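FrpC operon protein (Neisseria meningitidis, PDB 5EDF) is an iron-regulated protein, also known as FrpD, that binds the RTX protein FrpC and may take part in adhesion. Local coordinates at residues A[28-34]-A[218-223]. Sequence-based numbering, arbitrary orientation.
Sequences MVIPYGY and LVQSFV
Phe222, near the C-terminal end of its helix, lays one ring face against Ile30, whose CG1 stands 4.0 Å from the ring centroid in a CH-pi contact. The opposite face lies over Leu218 O of its own helix. Around the rim, selenium SE of selenomethionine Met28 sits at the ring edge, a Met-aromatic contact, and Pro31 CD comes obliquely within 3.7 Å of Phe222 CE1. The far edge of Phe222 points at the face of Tyr34, a T-shaped pair with planes at 60°, while Leu218 CD1 touches Tyr34 CZ at 3.5 Å. Packing is tightest where Met28 CG meets Phe222 CB at 3.4 Å. With CG anti to the backbone N (chi1 -166°), Met28 slants across the helix, and a bend at chi3 brings CE to Val223 CG1 and Val219 CG1. Val29 N donates to a lone pair of Phe222 O, 2.9 Å and nearly straight at 176°. The looser side is water-bridged: one water donates to Val29 O and Ser221 O, beside partly exposed Val29. This main-chain bond and Phe222 join C-terminal helix 205-224 to strand 26-31, an outer strand of a small mixed sheet, antiparallel to strand 18-23; strands 61-70 and 189-193 line the buried side.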
HETATM    1  N   MSE A  28     -17.748  -2.354   1.490  1.00 15.15           N
HETATM    2  CA  MSE A  28     -16.512  -3.068   1.387  1.00 15.22           C
HETATM    3  C   MSE A  28     -16.485  -4.021   2.549  1.00 14.74           C
HETATM    4  O   MSE A  28     -16.771  -3.607   3.688  1.00 16.31           O
HETATM    5  CB  MSE A  28     -15.354  -2.103   1.525  1.00 19.67           C
HETATM    6  CG  MSE A  28     -14.054  -2.647   1.114  1.00 24.56           C
HETATM    7 SE   MSE A  28     -12.711  -1.274   0.680  1.00 20.79          SE
HETATM    8  CE  MSE A  28     -12.723  -1.264  -1.270  1.00 20.56           C
ATOM      9  N   VAL A  29     -16.142  -5.273   2.298  1.00 13.10           N
ATOM     10  CA  VAL A  29     -16.160  -6.315   3.334  1.00 13.82           C
ATOM     11  C   VAL A  29     -14.727  -6.835   3.468  1.00 13.34           C
ATOM     12  O   VAL A  29     -14.191  -7.377   2.509  1.00 14.47           O
ATOM     13  CB  VAL A  29     -17.139  -7.459   3.004  1.00 14.83           C
ATOM     14  CG1 VAL A  29     -17.051  -8.551   4.062  1.00 17.89           C
ATOM     15  CG2 VAL A  29     -18.547  -6.903   2.928  1.00 18.47           C
ATOM     16  N   ILE A  30     -14.090  -6.605   4.622  1.00 12.52           N
ATOM     17  CA  ILE A  30     -12.650  -6.797   4.783  1.00 12.47           C
ATOM     18  C   ILE A  30     -12.377  -7.883   5.797  1.00 12.10           C
ATOM     19  O   ILE A  30     -12.833  -7.774   6.937  1.00 12.08           O
ATOM     20  CB  ILE A  30     -11.985  -5.487   5.230  1.00 11.24           C
ATOM     21  CG1 ILE A  30     -12.291  -4.391   4.204  1.00 14.60           C
ATOM     22  CG2 ILE A  30     -10.448  -5.673   5.394  1.00 11.65           C
ATOM     23  CD1 ILE A  30     -11.552  -3.082   4.426  1.00 14.05           C
ATOM     24  N   PRO A  31     -11.608  -8.923   5.428  1.00 11.92           N
ATOM     25  CA  PRO A  31     -11.184  -9.881   6.466  1.00 12.87           C
ATOM     26  C   PRO A  31     -10.460  -9.176   7.602  1.00 11.25           C
ATOM     27  O   PRO A  31      -9.606  -8.314   7.353  1.00 11.55           O
ATOM     28  CB  PRO A  31     -10.278 -10.853   5.719  1.00 12.70           C
ATOM     29  CG  PRO A  31     -10.729 -10.744   4.274  1.00 11.44           C
ATOM     30  CD  PRO A  31     -11.088  -9.287   4.109  1.00 12.21           C
ATOM     31  N   TYR A  32     -10.824  -9.466   8.838  1.00 12.04           N
ATOM     32  CA  TYR A  32     -10.474  -8.598   9.935  1.00 12.06           C
ATOM     33  C   TYR A  32      -9.006  -8.567  10.258  1.00 11.26           C
ATOM     34  O   TYR A  32      -8.531  -7.600  10.880  1.00 12.13           O
ATOM     35  CB  TYR A  32     -11.340  -8.892  11.168  1.00 11.63           C
ATOM     36  CG  TYR A  32     -10.940 -10.035  12.052  1.00 11.54           C
ATOM     37  CD1 TYR A  32     -10.631 -11.304  11.570  1.00 12.90           C
ATOM     38  CD2 TYR A  32     -10.947  -9.871  13.430  1.00 13.48           C
ATOM     39  CE1 TYR A  32     -10.308 -12.350  12.429  1.00 13.56           C
ATOM     40  CE2 TYR A  32     -10.651 -10.894  14.264  1.00 13.56           C
ATOM     41  CZ  TYR A  32     -10.337 -12.144  13.788  1.00 13.10           C
ATOM     42  OH  TYR A  32     -10.063 -13.196  14.635  1.00 15.14           O
ATOM     43  N   GLY A  33      -8.241  -9.569   9.835  1.00 11.53           N
ATOM     44  CA  GLY A  33      -6.815  -9.559  10.017  1.00 11.62           C
ATOM     45  C   GLY A  33      -6.053  -8.485   9.278  1.00 10.19           C
ATOM     46  O   GLY A  33      -4.896  -8.241   9.582  1.00 11.52           O
ATOM     47  N   TYR A  34      -6.712  -7.799   8.338  1.00 11.41           N
ATOM     48  CA  TYR A  34      -6.117  -6.642   7.663  1.00 10.08           C
ATOM     49  C   TYR A  34      -6.331  -5.342   8.421  1.00  9.00           C
ATOM     50  O   TYR A  34      -5.946  -4.299   7.936  1.00 10.17           O
ATOM     51  CB  TYR A  34      -6.733  -6.511   6.260  1.00 11.77           C
ATOM     52  CG  TYR A  34      -6.317  -7.622   5.326  1.00 10.53           C
ATOM     53  CD1 TYR A  34      -5.016  -7.714   4.827  1.00 12.91           C
ATOM     54  CD2 TYR A  34      -7.213  -8.612   4.961  1.00 12.49           C
ATOM     55  CE1 TYR A  34      -4.644  -8.754   3.978  1.00 12.38           C
ATOM     56  CE2 TYR A  34      -6.839  -9.617   4.105  1.00 12.41           C
ATOM     57  CZ  TYR A  34      -5.560  -9.688   3.614  1.00 12.50           C
ATOM     58  OH  TYR A  34      -5.176 -10.728   2.774  1.00 14.42           O
ATOM     59  N   LEU A 218      -6.161  -7.532  -3.864  1.00 12.88           N
ATOM     60  CA  LEU A 218      -6.655  -7.464  -2.489  1.00 12.60           C
ATOM     61  C   LEU A 218      -7.862  -6.520  -2.378  1.00 13.38           C
ATOM     62  O   LEU A 218      -8.917  -6.864  -1.849  1.00 13.46           O
ATOM     63  CB  LEU A 218      -5.508  -7.052  -1.558  1.00 13.26           C
ATOM     64  CG  LEU A 218      -5.827  -6.964  -0.078  1.00 13.61           C
ATOM     65  CD1 LEU A 218      -6.330  -8.310   0.462  1.00 14.72           C
ATOM     66  CD2 LEU A 218      -4.586  -6.497   0.652  1.00 15.44           C
ATOM     67  N   VAL A 219      -7.719  -5.316  -2.899  1.00 12.71           N
ATOM     68  CA  VAL A 219      -8.800  -4.312  -2.804  1.00 12.76           C
ATOM     69  C   VAL A 219     -10.014  -4.835  -3.579  1.00 13.63           C
ATOM     70  O   VAL A 219     -11.144  -4.747  -3.113  1.00 14.66           O
ATOM     71  CB  VAL A 219      -8.305  -2.940  -3.310  1.00 13.21           C
ATOM     72  CG1 VAL A 219      -9.478  -1.963  -3.521  1.00 17.79           C
ATOM     73  CG2 VAL A 219      -7.234  -2.380  -2.360  1.00 14.77           C
ATOM     74  N   GLN A 220      -9.786  -5.437  -4.745  1.00 14.78           N
ATOM     75  CA  GLN A 220     -10.908  -5.983  -5.511  1.00 17.61           C
ATOM     76  C   GLN A 220     -11.620  -7.108  -4.758  1.00 16.61           C
ATOM     77  O   GLN A 220     -12.830  -7.252  -4.886  1.00 18.96           O
ATOM     78  CB  GLN A 220     -10.463  -6.456  -6.886  1.00 17.65           C
ATOM     79  CG  GLN A 220     -10.091  -5.280  -7.807  1.00 22.55           C
ATOM     80  CD  GLN A 220      -9.443  -5.689  -9.095  1.00 33.69           C
ATOM     81  OE1 GLN A 220      -8.641  -6.625  -9.135  1.00 37.99           O
ATOM     82  NE2 GLN A 220      -9.766  -4.968 -10.165  1.00 34.83           N
ATOM     83  N   SER A 221     -10.876  -7.865  -3.944  1.00 15.38           N
ATOM     84  CA  SER A 221     -11.469  -8.972  -3.161  1.00 15.68           C
ATOM     85  C   SER A 221     -12.446  -8.438  -2.091  1.00 17.07           C
ATOM     86  O   SER A 221     -13.336  -9.155  -1.683  1.00 19.46           O
ATOM     87  CB  SER A 221     -10.396  -9.858  -2.501  1.00 18.07           C
ATOM     88  OG  SER A 221      -9.885  -9.293  -1.315  1.00 17.38           O
ATOM     89  N   PHE A 222     -12.268  -7.188  -1.675  1.00 15.40           N
ATOM     90  CA  PHE A 222     -13.116  -6.592  -0.672  1.00 13.42           C
ATOM     91  C   PHE A 222     -14.474  -6.155  -1.216  1.00 17.15           C
ATOM     92  O   PHE A 222     -15.412  -5.919  -0.482  1.00 18.38           O
ATOM     93  CB  PHE A 222     -12.453  -5.364  -0.045  1.00 14.31           C
ATOM     94  CG  PHE A 222     -11.109  -5.605   0.649  1.00 12.76           C
ATOM     95  CD1 PHE A 222     -10.678  -6.829   1.073  1.00 13.10           C
ATOM     96  CD2 PHE A 222     -10.293  -4.504   0.870  1.00 13.10           C
ATOM     97  CE1 PHE A 222      -9.459  -6.992   1.714  1.00 14.13           C
ATOM     98  CE2 PHE A 222      -9.090  -4.641   1.508  1.00 12.66           C
ATOM     99  CZ  PHE A 222      -8.650  -5.888   1.904  1.00 12.84           C
ATOM    100  N   VAL A 223     -14.584  -6.009  -2.530  1.00 19.01           N
ATOM    101  CA  VAL A 223     -15.826  -5.545  -3.134  1.00 22.41           C
ATOM    102  C   VAL A 223     -16.452  -6.628  -3.997  1.00 27.73           C
ATOM    103  O   VAL A 223     -17.554  -6.456  -4.523  1.00 45.92           O
ATOM    104  CB  VAL A 223     -15.614  -4.278  -3.956  1.00 28.80           C
ATOM    105  CG1 VAL A 223     -15.323  -3.127  -3.027  1.00 29.42           C
ATOM    106  CG2 VAL A 223     -14.487  -4.451  -4.954  1.00 30.11           C
TER
HETATM  107  O   HOH W   1     -13.696 -10.027   1.369  1.00 31.18           O